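Local coordinates for protein TRAP-type C4-dicarboxylate:H+ symport system substrate-binding component DctP (Shewanella oneidensis, PDB 4MX6) that binds succinate and probably delivers C4-dicarboxylates to a TRAP transporter as its periplasmic solute-binding component, at residues N156-L167 with Q233-L244. Residues are numbered along the deposited sequence; the frame is centred on the assembly and turned at random.
Sequences NGMKQFTANTPL and QSHITESNHGVL
Residues 156-167 and 233-244 pair antiparallel in two places, Gly-157 and Met-158 with Leu-244 and Val-243, and 160-163 with 235-237 (axes 4.7 Å apart); the regular pairing is broken around 238-241, where the backbone of Lys-159 still bonds Gly-242 O and His-241 N. The chain of Gln-160, bent at chi2 (-52°), brings its amide to Asn-240: OE1 accepts Asn-240 N at 3.0 Å, and NE2 donates to Asn-240 OD1 at 2.9 Å, almost straight but above that carbonyl's plane. The two amides stand nearly perpendicular, and both bonds fix the rotation of Gln-160. Next along the strand, Phe-161 has His-241 over one face in an offset stack, centroids 3.8 Å apart and planes at 9°. Ser-239 OG hydrogen-bonds His-241 ND1 (2.7 Å) and accepts Phe-161 N; Glu-218 hydrogen-bonds His-241 NE2 and forms a salt bridge with Lys-159 NZ. At the far end, Thr-162 OG1 donates to Gln-233 OE1 in the carbonyl plane at 2.7 Å, and Pro-166 CD sits over the centre of the His-235 ring. Classic beta bulges lie at Asn-156/Gly-157 opposite Leu-244 and Ser-234/His-235 opposite Ala-163. Leu-244 borders the bound succinate, and Asn-156 hydrogen-bonds the ligand-binding Tyr-246, so the paired strands run from a mixed sheet to the dicarboxylate site of this TRAP solute-binding protein.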
ATOM      1  N   ASN A 156      -5.743   1.605  -1.350  1.00  5.59           N
ATOM      2  CA  ASN A 156      -5.254   2.301  -2.531  1.00  5.65           C
ATOM      3  C   ASN A 156      -5.854   1.635  -3.770  1.00  5.59           C
ATOM      4  O   ASN A 156      -6.780   2.185  -4.370  1.00  6.03           O
ATOM      5  CB  ASN A 156      -3.735   2.412  -2.569  1.00  5.95           C
ATOM      6  CG  ASN A 156      -3.272   3.352  -3.663  1.00  5.91           C
ATOM      7  OD1 ASN A 156      -3.852   3.376  -4.761  1.00  6.03           O
ATOM      8  ND2 ASN A 156      -2.266   4.157  -3.374  1.00  7.08           N
ATOM      9  N   GLY A 157      -5.394   0.436  -4.118  1.00  5.44           N
ATOM     10  CA  GLY A 157      -5.927  -0.233  -5.287  1.00  6.33           C
ATOM     11  C   GLY A 157      -5.149  -1.473  -5.645  1.00  5.50           C
ATOM     12  O   GLY A 157      -4.211  -1.841  -4.962  1.00  5.93           O
ATOM     13  N   MET A 158      -5.522  -2.086  -6.759  1.00  5.77           N
ATOM     14  CA  MET A 158      -4.763  -3.206  -7.284  1.00  5.57           C
ATOM     15  C   MET A 158      -3.535  -2.683  -8.020  1.00  5.50           C
ATOM     16  O   MET A 158      -3.556  -1.606  -8.599  1.00  6.86           O
ATOM     17  CB  MET A 158      -5.622  -4.049  -8.220  1.00  6.97           C
ATOM     18  CG  MET A 158      -6.936  -4.533  -7.617  1.00  9.18           C
ATOM     19  SD  MET A 158      -6.819  -5.488  -6.104  1.00 10.63           S
ATOM     20  CE  MET A 158      -6.110  -7.013  -6.725  1.00 11.97           C
ATOM     21  N   LYS A 159      -2.455  -3.448  -7.995  1.00  5.87           N
ATOM     22  CA  LYS A 159      -1.224  -3.097  -8.690  1.00  5.66           C
ATOM     23  C   LYS A 159      -1.227  -3.528 -10.149  1.00  6.10           C
ATOM     24  O   LYS A 159      -1.744  -4.587 -10.492  1.00  7.00           O
ATOM     25  CB  LYS A 159      -0.025  -3.742  -7.972  1.00  6.01           C
ATOM     26  CG  LYS A 159       0.161  -3.268  -6.531  1.00  6.13           C
ATOM     27  CD  LYS A 159       1.372  -3.878  -5.841  1.00  6.63           C
ATOM     28  CE  LYS A 159       1.213  -5.381  -5.684  1.00  6.93           C
ATOM     29  NZ  LYS A 159       2.288  -5.974  -4.857  1.00  7.00           N
ATOM     30  N   GLN A 160      -0.607  -2.682 -10.973  1.00  6.22           N
ATOM     31  CA  GLN A 160      -0.325  -2.932 -12.376  1.00  6.25           C
ATOM     32  C   GLN A 160       1.184  -2.965 -12.558  1.00  6.64           C
ATOM     33  O   GLN A 160       1.913  -2.262 -11.857  1.00  8.17           O
ATOM     34  CB  GLN A 160      -0.889  -1.799 -13.245  1.00  6.84           C
ATOM     35  CG  GLN A 160      -2.261  -1.285 -12.852  1.00  7.23           C
ATOM     36  CD  GLN A 160      -3.314  -2.367 -12.704  1.00  7.30           C
ATOM     37  OE1 GLN A 160      -3.228  -3.425 -13.303  1.00  7.52           O
ATOM     38  NE2 GLN A 160      -4.332  -2.089 -11.906  1.00  8.18           N
ATOM     39  N   PHE A 161       1.673  -3.754 -13.515  1.00  7.32           N
ATOM     40  CA  PHE A 161       3.084  -3.698 -13.881  1.00  7.78           C
ATOM     41  C   PHE A 161       3.354  -2.533 -14.841  1.00  8.23           C
ATOM     42  O   PHE A 161       2.546  -2.253 -15.729  1.00  8.99           O
ATOM     43  CB  PHE A 161       3.518  -4.961 -14.635  1.00  8.35           C
ATOM     44  CG  PHE A 161       3.440  -6.242 -13.852  1.00  8.71           C
ATOM     45  CD1 PHE A 161       4.164  -6.430 -12.677  1.00  8.99           C
ATOM     46  CD2 PHE A 161       2.695  -7.298 -14.341  1.00  9.83           C
ATOM     47  CE1 PHE A 161       4.110  -7.646 -11.999  1.00  9.75           C
ATOM     48  CE2 PHE A 161       2.649  -8.503 -13.677  1.00 10.47           C
ATOM     49  CZ  PHE A 161       3.351  -8.675 -12.505  1.00 10.17           C
ATOM     50  N   THR A 162       4.514  -1.904 -14.699  1.00  8.86           N
ATOM     51  CA  THR A 162       5.042  -1.059 -15.766  1.00  9.04           C
ATOM     52  C   THR A 162       6.435  -1.536 -16.127  1.00  8.76           C
ATOM     53  O   THR A 162       7.154  -2.104 -15.291  1.00  9.23           O
ATOM     54  CB  THR A 162       5.081   0.446 -15.392  1.00 10.37           C
ATOM     55  OG1 THR A 162       6.079   0.690 -14.395  1.00  9.71           O
ATOM     56  CG2 THR A 162       3.741   0.904 -14.862  1.00 11.17           C
ATOM     57  N   ALA A 163       6.805  -1.296 -17.385  1.00  8.70           N
ATOM     58  CA  ALA A 163       8.151  -1.558 -17.876  1.00  9.14           C
ATOM     59  C   ALA A 163       8.287  -0.845 -19.211  1.00  9.03           C
ATOM     60  O   ALA A 163       7.429  -0.023 -19.576  1.00 10.02           O
ATOM     61  CB  ALA A 163       8.381  -3.065 -18.022  1.00 10.29           C
ATOM     62  N   ASN A 164       9.351  -1.148 -19.952  1.00  9.44           N
ATOM     63  CA  ASN A 164       9.529  -0.583 -21.286  1.00  9.57           C
ATOM     64  C   ASN A 164       9.249  -1.610 -22.376  1.00 10.70           C
ATOM     65  O   ASN A 164       9.705  -1.497 -23.499  1.00 12.06           O
ATOM     66  CB  ASN A 164      10.908   0.058 -21.393  1.00  9.54           C
ATOM     67  CG  ASN A 164      11.067   1.179 -20.400  1.00  9.29           C
ATOM     68  OD1 ASN A 164      10.229   2.077 -20.338  1.00 10.26           O
ATOM     69  ND2 ASN A 164      12.108   1.119 -19.593  1.00  9.87           N
ATOM     70  N   THR A 165       8.415  -2.583 -22.021  1.00 11.31           N
ATOM     71  CA  THR A 165       7.967  -3.634 -22.922  1.00 13.04           C
ATOM     72  C   THR A 165       6.642  -4.174 -22.366  1.00 12.36           C
ATOM     73  O   THR A 165       6.398  -4.085 -21.164  1.00 11.47           O
ATOM     74  CB  THR A 165       9.024  -4.750 -23.001  1.00 16.34           C
ATOM     75  OG1 THR A 165       8.763  -5.598 -24.128  1.00 18.58           O
ATOM     76  CG2 THR A 165       9.049  -5.569 -21.720  1.00 16.63           C
ATOM     77  N   PRO A 166       5.764  -4.706 -23.240  1.00 12.54           N
ATOM     78  CA  PRO A 166       4.543  -5.341 -22.732  1.00 12.13           C
ATOM     79  C   PRO A 166       4.861  -6.551 -21.874  1.00 11.58           C
ATOM     80  O   PRO A 166       5.811  -7.283 -22.159  1.00 13.79           O
ATOM     81  CB  PRO A 166       3.812  -5.788 -24.001  1.00 13.77           C
ATOM     82  CG  PRO A 166       4.367  -4.962 -25.087  1.00 15.15           C
ATOM     83  CD  PRO A 166       5.787  -4.643 -24.710  1.00 13.64           C
ATOM     84  N   LEU A 167       4.052  -6.782 -20.853  1.00 10.93           N
ATOM     85  CA  LEU A 167       4.239  -7.937 -19.977  1.00 10.86           C
ATOM     86  C   LEU A 167       3.048  -8.902 -20.102  1.00 11.00           C
ATOM     87  O   LEU A 167       2.376  -9.273 -19.128  1.00 10.90           O
ATOM     88  CB  LEU A 167       4.508  -7.483 -18.536  1.00 10.24           C
ATOM     89  CG  LEU A 167       5.823  -6.683 -18.418  1.00 11.19           C
ATOM     90  CD1 LEU A 167       5.881  -5.934 -17.102  1.00 11.51           C
ATOM     91  CD2 LEU A 167       7.036  -7.580 -18.578  1.00 12.25           C
ATOM     92  N   GLN A 233       8.075   5.165 -18.511  1.00  9.39           N
ATOM     93  CA  GLN A 233       7.812   3.748 -18.778  1.00  9.59           C
ATOM     94  C   GLN A 233       6.978   3.667 -20.047  1.00 10.67           C
ATOM     95  O   GLN A 233       5.913   4.275 -20.109  1.00 11.34           O
ATOM     96  CB  GLN A 233       7.046   3.104 -17.617  1.00  9.19           C
ATOM     97  CG  GLN A 233       7.815   3.095 -16.320  1.00  9.34           C
ATOM     98  CD  GLN A 233       8.752   1.907 -16.239  1.00  9.57           C
ATOM     99  OE1 GLN A 233       8.406   0.886 -15.662  1.00  9.74           O
ATOM    100  NE2 GLN A 233       9.940   2.038 -16.794  1.00  9.47           N
ATOM    101  N   SER A 234       7.420   2.913 -21.048  1.00 10.31           N
ATOM    102  CA  SER A 234       6.692   2.885 -22.309  1.00 10.77           C
ATOM    103  C   SER A 234       5.407   2.047 -22.289  1.00 10.25           C
ATOM    104  O   SER A 234       4.539   2.259 -23.144  1.00 11.22           O
ATOM    105  CB  SER A 234       7.596   2.423 -23.465  1.00 11.46           C
ATOM    106  OG  SER A 234       8.007   1.082 -23.280  1.00 12.80           O
ATOM    107  N   HIS A 235       5.285   1.102 -21.351  1.00  9.64           N
ATOM    108  CA  HIS A 235       4.164   0.161 -21.346  1.00  9.98           C
ATOM    109  C   HIS A 235       3.652  -0.120 -19.952  1.00  9.20           C
ATOM    110  O   HIS A 235       4.432  -0.392 -19.042  1.00  9.33           O
ATOM    111  CB  HIS A 235       4.603  -1.157 -21.961  1.00 10.40           C
ATOM    112  CG  HIS A 235       4.795  -1.082 -23.432  1.00 11.47           C
ATOM    113  ND1 HIS A 235       5.972  -0.667 -24.022  1.00 12.09           N
ATOM    114  CD2 HIS A 235       3.935  -1.341 -24.442  1.00 12.18           C
ATOM    115  CE1 HIS A 235       5.827  -0.683 -25.333  1.00 12.66           C
ATOM    116  NE2 HIS A 235       4.599  -1.084 -25.612  1.00 13.37           N
ATOM    117  N   ILE A 236       2.334  -0.068 -19.794  1.00  8.94           N
ATOM    118  CA  ILE A 236       1.682  -0.403 -18.527  1.00  9.27           C
ATOM    119  C   ILE A 236       0.782  -1.589 -18.790  1.00  9.23           C
ATOM    120  O   ILE A 236      -0.087  -1.532 -19.655  1.00 10.21           O
ATOM    121  CB  ILE A 236       0.831   0.771 -17.993  1.00 10.66           C
ATOM    122  CG1 ILE A 236       1.686   2.022 -17.869  1.00 12.56           C
ATOM    123  CG2 ILE A 236       0.159   0.400 -16.661  1.00 10.26           C
ATOM    124  CD1 ILE A 236       0.904   3.272 -17.512  1.00 13.97           C
ATOM    125  N   THR A 237       0.999  -2.670 -18.059  1.00  8.67           N
ATOM    126  CA  THR A 237       0.228  -3.882 -18.232  1.00  8.71           C
ATOM    127  C   THR A 237      -0.796  -3.970 -17.094  1.00  8.37           C
ATOM    128  O   THR A 237      -0.437  -3.948 -15.912  1.00  8.58           O
ATOM    129  CB  THR A 237       1.162  -5.098 -18.264  1.00 10.01           C
ATOM    130  OG1 THR A 237       2.064  -4.985 -19.378  1.00 10.41           O
ATOM    131  CG2 THR A 237       0.376  -6.377 -18.430  1.00 10.60           C
ATOM    132  N   GLU A 238      -2.070  -3.994 -17.467  1.00  8.86           N
ATOM    133  CA  GLU A 238      -3.170  -4.013 -16.505  1.00  9.62           C
ATOM    134  C   GLU A 238      -3.378  -5.431 -15.984  1.00  9.08           C
ATOM    135  O   GLU A 238      -4.266  -6.159 -16.410  1.00 10.38           O
ATOM    136  CB  GLU A 238      -4.440  -3.444 -17.135  1.00 11.22           C
ATOM    137  CG  GLU A 238      -5.576  -3.210 -16.141  1.00 13.96           C
ATOM    138  CD  GLU A 238      -6.673  -2.305 -16.705  1.00 17.76           C
ATOM    139  OE1 GLU A 238      -6.617  -1.958 -17.894  1.00 19.64           O
ATOM    140  OE2 GLU A 238      -7.595  -1.927 -15.960  1.00 20.07           O
ATOM    141  N   SER A 239      -2.523  -5.787 -15.041  1.00  7.83           N
ATOM    142  CA  SER A 239      -2.407  -7.121 -14.503  1.00  7.51           C
ATOM    143  C   SER A 239      -3.241  -7.337 -13.236  1.00  7.57           C
ATOM    144  O   SER A 239      -3.596  -8.467 -12.928  1.00  7.86           O
ATOM    145  CB  SER A 239      -0.936  -7.367 -14.204  1.00  8.04           C
ATOM    146  OG  SER A 239      -0.386  -6.253 -13.524  1.00  7.79           O
ATOM    147  N   ASN A 240      -3.518  -6.273 -12.478  1.00  7.32           N
ATOM    148  CA  ASN A 240      -4.253  -6.400 -11.212  1.00  7.36           C
ATOM    149  C   ASN A 240      -3.710  -7.552 -10.370  1.00  7.03           C
ATOM    150  O   ASN A 240      -4.476  -8.323  -9.789  1.00  7.82           O
ATOM    151  CB  ASN A 240      -5.752  -6.584 -11.473  1.00  8.21           C
ATOM    152  CG  ASN A 240      -6.377  -5.369 -12.119  1.00  9.69           C
ATOM    153  OD1 ASN A 240      -6.262  -4.257 -11.614  1.00 10.30           O
ATOM    154  ND2 ASN A 240      -7.072  -5.579 -13.227  1.00 12.04           N
ATOM    155  N   HIS A 241      -2.387  -7.656 -10.267  1.00  7.12           N
ATOM    156  CA  HIS A 241      -1.762  -8.887  -9.790  1.00  7.35           C
ATOM    157  C   HIS A 241      -1.514  -8.935  -8.274  1.00  6.68           C
ATOM    158  O   HIS A 241      -1.058  -9.953  -7.763  1.00  7.48           O
ATOM    159  CB  HIS A 241      -0.447  -9.123 -10.521  1.00  7.24           C
ATOM    160  CG  HIS A 241       0.534  -8.033 -10.285  1.00  7.16           C
ATOM    161  ND1 HIS A 241       0.574  -6.892 -11.057  1.00  7.07           N
ATOM    162  CD2 HIS A 241       1.461  -7.871  -9.312  1.00  7.31           C
ATOM    163  CE1 HIS A 241       1.492  -6.081 -10.567  1.00  7.55           C
ATOM    164  NE2 HIS A 241       2.040  -6.649  -9.504  1.00  7.16           N
ATOM    165  N   GLY A 242      -1.810  -7.851  -7.563  1.00  6.81           N
ATOM    166  CA  GLY A 242      -1.702  -7.828  -6.109  1.00  6.65           C
ATOM    167  C   GLY A 242      -2.382  -6.582  -5.600  1.00  7.07           C
ATOM    168  O   GLY A 242      -2.757  -5.715  -6.395  1.00  8.20           O
ATOM    169  N   VAL A 243      -2.555  -6.473  -4.287  1.00  6.62           N
ATOM    170  CA  VAL A 243      -3.152  -5.278  -3.696  1.00  6.43           C
ATOM    171  C   VAL A 243      -2.100  -4.408  -3.044  1.00  5.74           C
ATOM    172  O   VAL A 243      -1.166  -4.907  -2.426  1.00  6.56           O
ATOM    173  CB  VAL A 243      -4.279  -5.628  -2.673  1.00  7.51           C
ATOM    174  CG1 VAL A 243      -3.780  -6.417  -1.466  1.00  8.90           C
ATOM    175  CG2 VAL A 243      -4.990  -4.367  -2.193  1.00  8.04           C
ATOM    176  N   LEU A 244      -2.258  -3.094  -3.219  1.00  5.54           N
ATOM    177  CA  LEU A 244      -1.539  -2.090  -2.430  1.00  5.92           C
ATOM    178  C   LEU A 244      -2.569  -1.414  -1.542  1.00  5.09           C
ATOM    179  O   LEU A 244      -3.382  -0.624  -2.008  1.00  5.94           O
ATOM    180  CB  LEU A 244      -0.852  -1.043  -3.312  1.00  6.94           C
ATOM    181  CG  LEU A 244      -0.360   0.233  -2.541  1.00  9.42           C
ATOM    182  CD1 LEU A 244       0.714  -0.091  -1.538  1.00 10.01           C
ATOM    183  CD2 LEU A 244       0.139   1.320  -3.483  1.00 10.19           C
TER
HETATM  184  O   HOH W   1       1.611  -5.031  -2.333  1.00 10.88           O
HETATM  185  O   HOH W   2       4.352  -3.362 -19.215  1.00 10.23           O